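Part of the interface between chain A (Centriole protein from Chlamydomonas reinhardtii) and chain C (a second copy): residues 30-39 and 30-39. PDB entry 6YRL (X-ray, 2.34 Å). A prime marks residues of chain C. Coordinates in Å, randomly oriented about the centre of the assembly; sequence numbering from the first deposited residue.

Chain A 30-39: RSLEEETARL
Chain C, residues 30-39: RSLEEETARL

The strongest polar interactions lie within each chain. In chain A, Arg38 forms a salt bridge to Glu35, one turn back: Arg38 NH2 to Glu35 OE2 is 2.6 Å and Arg38 NE to Glu35 OE1 is 3.0 Å, both hydrogen bonds. In chain C, Arg38′ NE donates to Glu35′ OE1 at a very short 2.4 Å. Matching rotamers carry the two arginines (t, t, p, with chi4 79° in Arg38 and 86° in Arg38′), whereas the glutamates differ: chi1 174° and chi2 76° in Glu35, chi1 -128° and chi2 61° in Glu35′.

Across the interface, the guanidinium of Arg38 lies flat on that of Arg38′, centres 3.3 Å apart and planes at 13°. Arg38 NH1 and Arg38′ NH1 approach to 3.0 Å; both are donors, so this is a stack of like charges. Glu35 OE1 and Glu35′ OE1, two acceptors, are 3.2 Å apart. Opposite charges also lie close: Arg38 NE to Glu35′ OE1 is a long salt bridge of 3.9 Å, a matter of charges only, because the oxygen sits well out of the guanidinium plane and no N-H points at it.

At the N-terminal end, Ser31 (chi1 167°) and Ser31′ (170°) point toward each other, with Ser31 OG to Ser31′ OG 3.4 Å. Glu34, chi1 103° and chi2 t, brings OE2 to 3.0 Å from Ser31′ OG, but the poor angle argues against a hydrogen bond. Glu34′, chi1 m, stays out of contact.

Both stretches are continuous helix, phi/psi near -60/-45, with regular i to i+4 backbone hydrogen bonds. Their N-to-C directions differ by 32°, and their axes approach to 10.4 Å. The register is symmetric: Ser31 CA to Ser31′ CA is 5.6 Å, widening to 9.2 Å between Glu35 CA and Glu35′ CA. The contact buries 281 Å², both sides summed; Leu32, Leu39 and their mates take no part.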

# COMPACT_ATOMS: atom_id res chain seq x y z
N ARG A 30 -16.30 -6.75 -44.74
CA ARG A 30 -17.04 -7.09 -43.53
C ARG A 30 -16.07 -7.44 -42.39
O ARG A 30 -16.31 -7.08 -41.23
CB ARG A 30 -18.01 -8.23 -43.81
CG ARG A 30 -18.61 -8.16 -45.21
CD ARG A 30 -19.59 -9.29 -45.50
NE ARG A 30 -19.88 -9.37 -46.93
CZ ARG A 30 -19.52 -10.38 -47.72
NH1 ARG A 30 -18.85 -11.41 -47.22
NH2 ARG A 30 -19.83 -10.36 -49.02
N SER A 31 -14.96 -8.10 -42.72
CA SER A 31 -13.93 -8.31 -41.71
C SER A 31 -13.46 -6.98 -41.12
O SER A 31 -13.45 -6.80 -39.90
CB SER A 31 -12.74 -9.06 -42.32
OG SER A 31 -11.62 -9.02 -41.45
N LEU A 32 -13.10 -6.03 -41.98
CA LEU A 32 -12.52 -4.79 -41.49
C LEU A 32 -13.55 -3.98 -40.70
O LEU A 32 -13.20 -3.37 -39.68
CB LEU A 32 -11.95 -3.98 -42.65
CG LEU A 32 -10.61 -4.53 -43.14
CD1 LEU A 32 -10.11 -3.75 -44.34
CD2 LEU A 32 -9.57 -4.54 -42.03
N GLU A 33 -14.81 -3.97 -41.13
CA GLU A 33 -15.84 -3.26 -40.37
C GLU A 33 -16.03 -3.87 -38.99
O GLU A 33 -16.03 -3.15 -37.97
CB GLU A 33 -17.17 -3.26 -41.13
CG GLU A 33 -17.11 -2.66 -42.54
CD GLU A 33 -17.38 -1.17 -42.59
OE1 GLU A 33 -17.45 -0.52 -41.52
OE2 GLU A 33 -17.51 -0.63 -43.71
N GLU A 34 -16.19 -5.20 -38.93
CA GLU A 34 -16.28 -5.88 -37.63
C GLU A 34 -15.10 -5.50 -36.75
O GLU A 34 -15.27 -5.18 -35.56
CB GLU A 34 -16.37 -7.41 -37.83
CG GLU A 34 -15.06 -8.19 -37.55
CD GLU A 34 -15.11 -9.71 -37.82
OE1 GLU A 34 -16.20 -10.33 -37.77
OE2 GLU A 34 -14.02 -10.28 -38.09
N GLU A 35 -13.90 -5.44 -37.33
CA GLU A 35 -12.69 -5.24 -36.55
C GLU A 35 -12.59 -3.81 -36.05
O GLU A 35 -12.14 -3.57 -34.92
CB GLU A 35 -11.47 -5.62 -37.39
CG GLU A 35 -10.12 -5.31 -36.76
CD GLU A 35 -9.74 -6.29 -35.66
OE1 GLU A 35 -10.57 -7.13 -35.25
OE2 GLU A 35 -8.57 -6.23 -35.21
N THR A 36 -12.98 -2.83 -36.87
CA THR A 36 -13.01 -1.45 -36.40
C THR A 36 -14.03 -1.27 -35.29
O THR A 36 -13.79 -0.52 -34.33
CB THR A 36 -13.32 -0.50 -37.56
OG1 THR A 36 -14.52 -0.93 -38.22
CG2 THR A 36 -12.17 -0.49 -38.56
N ALA A 37 -15.18 -1.94 -35.39
CA ALA A 37 -16.15 -1.92 -34.30
C ALA A 37 -15.52 -2.44 -33.00
O ALA A 37 -15.58 -1.77 -31.95
CB ALA A 37 -17.37 -2.75 -34.68
N ARG A 38 -14.92 -3.63 -33.06
CA ARG A 38 -14.24 -4.19 -31.89
C ARG A 38 -13.22 -3.20 -31.33
O ARG A 38 -13.20 -2.91 -30.13
CB ARG A 38 -13.57 -5.52 -32.26
CG ARG A 38 -13.01 -6.31 -31.08
CD ARG A 38 -12.33 -7.61 -31.54
NE ARG A 38 -11.13 -7.36 -32.36
CZ ARG A 38 -9.94 -7.02 -31.87
NH1 ARG A 38 -9.75 -6.90 -30.56
NH2 ARG A 38 -8.91 -6.82 -32.69
N LEU A 39 -12.38 -2.65 -32.21
CA LEU A 39 -11.29 -1.79 -31.76
C LEU A 39 -11.82 -0.52 -31.10
O LEU A 39 -11.27 -0.07 -30.08
CB LEU A 39 -10.37 -1.45 -32.93
CG LEU A 39 -9.35 -2.51 -33.34
CD1 LEU A 39 -8.55 -2.02 -34.53
CD2 LEU A 39 -8.43 -2.87 -32.18
N ARG C 30 -10.50 -16.15 -44.36
CA ARG C 30 -9.35 -15.44 -43.85
C ARG C 30 -9.69 -14.67 -42.58
O ARG C 30 -9.00 -14.81 -41.56
CB ARG C 30 -8.85 -14.49 -44.91
CG ARG C 30 -7.44 -14.07 -44.75
CD ARG C 30 -6.98 -13.16 -45.95
NE ARG C 30 -7.89 -13.23 -47.12
CZ ARG C 30 -8.20 -14.27 -47.90
NH1 ARG C 30 -7.69 -15.46 -47.68
NH2 ARG C 30 -9.05 -14.10 -48.92
N SER C 31 -10.77 -13.88 -42.60
CA SER C 31 -11.18 -13.14 -41.40
C SER C 31 -11.28 -14.05 -40.18
O SER C 31 -10.78 -13.71 -39.10
CB SER C 31 -12.51 -12.43 -41.66
OG SER C 31 -13.06 -11.89 -40.47
N LEU C 32 -11.90 -15.23 -40.35
CA LEU C 32 -12.05 -16.16 -39.23
C LEU C 32 -10.71 -16.73 -38.77
O LEU C 32 -10.47 -16.84 -37.57
CB LEU C 32 -13.01 -17.29 -39.62
CG LEU C 32 -14.47 -16.84 -39.72
CD1 LEU C 32 -15.27 -17.80 -40.59
CD2 LEU C 32 -15.07 -16.73 -38.33
N GLU C 33 -9.84 -17.13 -39.70
CA GLU C 33 -8.54 -17.65 -39.29
C GLU C 33 -7.75 -16.60 -38.51
O GLU C 33 -7.15 -16.90 -37.47
CB GLU C 33 -7.74 -18.12 -40.51
CG GLU C 33 -8.44 -19.16 -41.38
CD GLU C 33 -7.97 -20.58 -41.13
OE1 GLU C 33 -7.42 -20.83 -40.03
OE2 GLU C 33 -8.16 -21.44 -42.02
N GLU C 34 -7.76 -15.36 -39.00
CA GLU C 34 -7.06 -14.27 -38.32
C GLU C 34 -7.66 -14.02 -36.94
O GLU C 34 -6.93 -13.78 -35.96
CB GLU C 34 -7.11 -13.00 -39.18
CG GLU C 34 -6.46 -13.15 -40.58
CD GLU C 34 -6.17 -11.82 -41.28
OE1 GLU C 34 -6.38 -11.73 -42.51
OE2 GLU C 34 -5.72 -10.86 -40.60
N GLU C 35 -8.99 -14.08 -36.83
CA GLU C 35 -9.60 -13.82 -35.53
C GLU C 35 -9.36 -14.98 -34.57
O GLU C 35 -9.10 -14.74 -33.38
CB GLU C 35 -11.09 -13.54 -35.69
CG GLU C 35 -11.49 -12.23 -35.00
CD GLU C 35 -10.76 -11.02 -35.58
OE1 GLU C 35 -10.18 -10.24 -34.80
OE2 GLU C 35 -10.75 -10.86 -36.82
N THR C 36 -9.40 -16.22 -35.05
CA THR C 36 -9.06 -17.35 -34.19
C THR C 36 -7.64 -17.24 -33.67
O THR C 36 -7.38 -17.48 -32.48
CB THR C 36 -9.24 -18.68 -34.93
OG1 THR C 36 -8.70 -18.59 -36.25
CG2 THR C 36 -10.69 -19.06 -35.01
N ALA C 37 -6.69 -16.87 -34.54
CA ALA C 37 -5.31 -16.71 -34.08
C ALA C 37 -5.22 -15.63 -33.00
O ALA C 37 -4.61 -15.84 -31.94
CB ALA C 37 -4.40 -16.38 -35.26
N ARG C 38 -5.82 -14.47 -33.25
CA ARG C 38 -5.83 -13.39 -32.26
C ARG C 38 -6.43 -13.85 -30.94
O ARG C 38 -5.89 -13.58 -29.86
CB ARG C 38 -6.62 -12.20 -32.81
CG ARG C 38 -6.81 -11.07 -31.82
CD ARG C 38 -7.67 -9.96 -32.40
NE ARG C 38 -9.05 -10.40 -32.65
CZ ARG C 38 -10.01 -10.37 -31.73
NH1 ARG C 38 -9.75 -9.92 -30.51
NH2 ARG C 38 -11.23 -10.78 -32.04
N LEU C 39 -7.56 -14.56 -31.00
CA LEU C 39 -8.21 -15.02 -29.78
C LEU C 39 -7.33 -15.99 -29.02
O LEU C 39 -7.01 -15.76 -27.85
CB LEU C 39 -9.58 -15.63 -30.10
CG LEU C 39 -10.64 -14.57 -30.41
CD1 LEU C 39 -11.79 -15.15 -31.24
CD2 LEU C 39 -11.17 -13.93 -29.13